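Local coordinates for protein acyl-CoA dehydrogenase (Geobacillus kaustophilus, PDB 2PG0) that binds FAD and probably catalyses the alpha-beta dehydrogenation of acyl chains carried as thioesters, as a member of the acyl-CoA dehydrogenase family, at residues V60-K63 with L67-D70; G92-I97 with P116-G121. All coordinates share one frame; numbering follows the deposited sequence.

Contact 1 of 2, residues V60-K63 with L67-D70; sequences VDEK and LNAD
The carboxamide of Asn68 is gripped at both ends by the facing turn. Its OD1 accepts from the backbone N of Glu62 at 2.8 Å, the shortest bond of the contact. That donor stands above the carbonyl plane of the amide, and the bond is bent. Its ND2 donates to Asp61 OD1 at 2.9 Å. That bond is nearly straight, at 173°. OD1 of Asp61 lies almost in the amide plane, but the amide nitrogen comes to it from above the carboxylate plane. The two side chains run side by side in the same direction, with their flat groups turned 89° apart. The Asp61 carboxylate reaches this place because CG is anti to the backbone N (chi1 -165°). Its other oxygen, OD2, accepts from Lys63 N at 3.1 Å and closes an Asx turn. Asp61 therefore ties its own turn and the incoming amide together, which fixes the rotation of its carboxylate. The aliphatic part of Glu62 lies against the same amide oxygen, with Glu62 CB 3.5 Å from Asn68 OD1. The backbones are joined as well: Asn68 N donates to Val60 O at 3.0 Å. Asn68 has positive phi, a left-handed conformation in the turn. The bonds close a short surface loop of the N-terminal domain. Leu67 and Ala69 are also bonded through the backbone to Pro58. The loop follows helix 44-52 and leads into helix 71-84, where Asp70 is the N-cap and also bonds His14 of helix 12-28.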
# COMPACT_ATOMS: atom_id res chain seq x y z
N VAL A 60 17.40 -16.91 -35.61
CA VAL A 60 17.91 -18.17 -36.17
C VAL A 60 18.90 -17.87 -37.32
O VAL A 60 18.74 -16.88 -38.04
CB VAL A 60 16.74 -19.09 -36.62
CG1 VAL A 60 17.21 -20.20 -37.56
CG2 VAL A 60 16.03 -19.70 -35.40
N ASP A 61 19.92 -18.72 -37.45
CA ASP A 61 20.95 -18.51 -38.47
C ASP A 61 20.37 -18.56 -39.88
O ASP A 61 19.40 -19.28 -40.12
CB ASP A 61 22.07 -19.55 -38.33
CG ASP A 61 23.31 -19.17 -39.11
OD1 ASP A 61 24.09 -18.31 -38.63
OD2 ASP A 61 23.51 -19.72 -40.22
N GLU A 62 20.97 -17.81 -40.79
CA GLU A 62 20.54 -17.76 -42.19
C GLU A 62 20.49 -19.13 -42.87
O GLU A 62 19.66 -19.35 -43.76
CB GLU A 62 21.40 -16.78 -43.01
CG GLU A 62 22.91 -17.06 -42.99
CD GLU A 62 23.74 -16.01 -43.74
OE1 GLU A 62 23.16 -15.16 -44.46
OE2 GLU A 62 24.98 -16.04 -43.60
N LYS A 63 21.34 -20.05 -42.43
CA LYS A 63 21.40 -21.39 -43.03
C LYS A 63 20.16 -22.25 -42.76
O LYS A 63 19.94 -23.24 -43.47
CB LYS A 63 22.69 -22.12 -42.63
CG LYS A 63 22.71 -22.72 -41.25
CD LYS A 63 24.07 -23.36 -40.99
CE LYS A 63 24.11 -24.06 -39.65
NZ LYS A 63 25.50 -24.52 -39.33
N LEU A 67 17.29 -14.86 -39.91
CA LEU A 67 17.85 -13.56 -40.27
C LEU A 67 19.06 -13.14 -39.43
O LEU A 67 19.56 -12.02 -39.59
CB LEU A 67 16.75 -12.48 -40.22
CG LEU A 67 15.58 -12.68 -41.19
CD1 LEU A 67 14.43 -11.73 -40.88
CD2 LEU A 67 16.06 -12.52 -42.64
N ASN A 68 19.52 -14.02 -38.55
CA ASN A 68 20.61 -13.72 -37.62
C ASN A 68 20.38 -12.45 -36.80
O ASN A 68 21.34 -11.75 -36.42
CB ASN A 68 21.96 -13.66 -38.36
CG ASN A 68 22.45 -15.02 -38.76
OD1 ASN A 68 22.23 -15.46 -39.89
ND2 ASN A 68 23.09 -15.73 -37.82
N ALA A 69 19.11 -12.16 -36.51
CA ALA A 69 18.72 -10.95 -35.81
C ALA A 69 19.16 -10.98 -34.35
O ALA A 69 19.18 -12.04 -33.73
CB ALA A 69 17.22 -10.75 -35.89
N ASP A 70 19.52 -9.82 -33.81
CA ASP A 70 19.82 -9.72 -32.38
C ASP A 70 18.54 -9.68 -31.54
O ASP A 70 17.43 -9.58 -32.08
CB ASP A 70 20.79 -8.56 -32.08
CG ASP A 70 20.14 -7.19 -32.14
OD1 ASP A 70 18.90 -7.07 -32.23
OD2 ASP A 70 20.89 -6.20 -32.06

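Contact 2 of 2, residues G92-I97 with P116-G121; sequences GLHNDI and PKCVTG
Segment 92-97 is helical and has a wider pi-type turn at 93-97. It faces the last turn of helix 108-120; Gly121, just past its end, has positive phi. The backbones stay well apart, with 8.0 Å between His94 CA and Cys118 CA, the nearest pair. The imidazole of His94 spans the gap. CG is anti to the backbone N (chi1 173°), and this carries the ring out from its helix toward the other one. NE2 donates to Cys118 O at 2.8 Å, with an N-H...O angle of 165°. The oxygen sits at the ring edge, close to the ring plane. Seen from the carbonyl, the donor comes in bent, at a C=O...N angle of 124°. This is a side-chain-to-backbone link between two consecutive helices of the all-helical N-terminal domain of an acyl-CoA dehydrogenase. The acceptor belongs to the final turn of its helix. Beside the bond, Cys118 CB packs 3.7 Å from His94 CE1. Cys118 SG lies oblique to the ring, 5.0 Å from the centroid of the His94 imidazole. The other ring nitrogen, ND1, is hydrogen-bonded to Thr125 OG1 at the start of strand 125-128, so the buried ring is held at both nitrogens and cannot easily flip. Trp47 adds an edge-to-face contact with the imidazole. Next along the helix, the carboxamide of Asn95 bonds the backbone of Phe55 and Cys57, joining helix 89-105 to the loop that follows helix 44-52.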
# COMPACT_ATOMS: atom_id res chain seq x y z
N GLY A 92 5.79 -14.91 -28.88
CA GLY A 92 6.99 -14.68 -28.07
C GLY A 92 7.48 -15.96 -27.42
O GLY A 92 8.69 -16.17 -27.30
N LEU A 93 6.55 -16.81 -27.01
CA LEU A 93 6.90 -18.12 -26.45
C LEU A 93 7.64 -18.99 -27.49
O LEU A 93 8.73 -19.51 -27.22
CB LEU A 93 5.65 -18.83 -25.90
CG LEU A 93 5.87 -20.30 -25.51
CD1 LEU A 93 6.27 -20.42 -24.07
CD2 LEU A 93 4.63 -21.12 -25.79
N HIS A 94 7.06 -19.10 -28.68
CA HIS A 94 7.68 -19.82 -29.80
C HIS A 94 9.05 -19.22 -30.14
O HIS A 94 10.05 -19.94 -30.16
CB HIS A 94 6.74 -19.81 -31.02
CG HIS A 94 7.33 -20.36 -32.28
ND1 HIS A 94 7.37 -21.71 -32.56
CD2 HIS A 94 7.87 -19.74 -33.36
CE1 HIS A 94 7.93 -21.90 -33.75
NE2 HIS A 94 8.24 -20.72 -34.25
N ASN A 95 9.09 -17.91 -30.37
CA ASN A 95 10.30 -17.19 -30.79
C ASN A 95 11.43 -17.21 -29.76
O ASN A 95 12.58 -17.52 -30.09
CB ASN A 95 9.97 -15.73 -31.10
CG ASN A 95 9.33 -15.53 -32.47
OD1 ASN A 95 9.07 -16.49 -33.20
ND2 ASN A 95 9.09 -14.28 -32.83
N ASP A 96 11.09 -16.89 -28.52
CA ASP A 96 12.10 -16.49 -27.54
C ASP A 96 12.19 -17.37 -26.30
O ASP A 96 13.11 -17.21 -25.49
CB ASP A 96 11.87 -15.02 -27.16
CG ASP A 96 11.93 -14.10 -28.37
OD1 ASP A 96 12.94 -14.17 -29.12
OD2 ASP A 96 10.96 -13.34 -28.59
N ILE A 97 11.26 -18.30 -26.15
CA ILE A 97 11.28 -19.22 -25.02
C ILE A 97 11.60 -20.64 -25.45
O ILE A 97 12.54 -21.24 -24.94
CB ILE A 97 9.99 -19.11 -24.16
CG1 ILE A 97 9.93 -17.72 -23.50
CG2 ILE A 97 9.92 -20.24 -23.10
CD1 ILE A 97 8.55 -17.28 -23.08
N PRO A 116 14.24 -24.83 -39.51
CA PRO A 116 13.64 -24.18 -40.69
C PRO A 116 12.11 -24.02 -40.61
O PRO A 116 11.59 -22.96 -40.96
CB PRO A 116 14.04 -25.11 -41.84
CG PRO A 116 15.34 -25.70 -41.38
CD PRO A 116 15.09 -25.97 -39.91
N LYS A 117 11.41 -25.05 -40.13
CA LYS A 117 9.96 -24.98 -40.04
C LYS A 117 9.46 -24.10 -38.87
O LYS A 117 8.35 -23.56 -38.92
CB LYS A 117 9.34 -26.37 -39.99
CG LYS A 117 9.31 -27.06 -41.36
CD LYS A 117 8.83 -28.49 -41.22
CE LYS A 117 9.15 -29.30 -42.46
NZ LYS A 117 8.71 -30.72 -42.29
N CYS A 118 10.29 -23.94 -37.84
CA CYS A 118 9.99 -22.98 -36.77
C CYS A 118 10.06 -21.55 -37.29
O CYS A 118 9.28 -20.70 -36.85
CB CYS A 118 10.94 -23.16 -35.58
SG CYS A 118 10.71 -24.72 -34.68
N VAL A 119 10.97 -21.28 -38.23
CA VAL A 119 11.08 -19.96 -38.85
C VAL A 119 9.88 -19.63 -39.75
O VAL A 119 9.40 -18.50 -39.77
CB VAL A 119 12.42 -19.79 -39.63
CG1 VAL A 119 12.45 -18.46 -40.38
CG2 VAL A 119 13.61 -19.89 -38.68
N THR A 120 9.40 -20.63 -40.48
CA THR A 120 8.28 -20.43 -41.40
C THR A 120 6.92 -20.52 -40.71
O THR A 120 5.91 -20.05 -41.25
CB THR A 120 8.34 -21.44 -42.57
OG1 THR A 120 7.40 -21.07 -43.58
CG2 THR A 120 8.01 -22.81 -42.07
N GLY A 121 6.89 -21.12 -39.53
CA GLY A 121 5.63 -21.32 -38.80
C GLY A 121 4.92 -22.61 -39.15
O GLY A 121 3.78 -22.83 -38.72

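In the fold
Both contacts belong to the N-terminal helical domain and follow one another along the chain. Their centres lie 12 Å apart, on the same side of the chain's centre. They meet directly where Val60 CG1 packs 3.8 Å from Val119 CG2, so the two contacts touch through a pair of valine methyl groups. Contact 1 is at the surface, away from the annotated sites. Contact 2 is buried and closer to the cofactor: the His94 side chain is about 11 Å from a bound FAD. It is also about 8 Å from the side chain of the FAD-binding residue Thr162 and about 9 Å from that of Ile127.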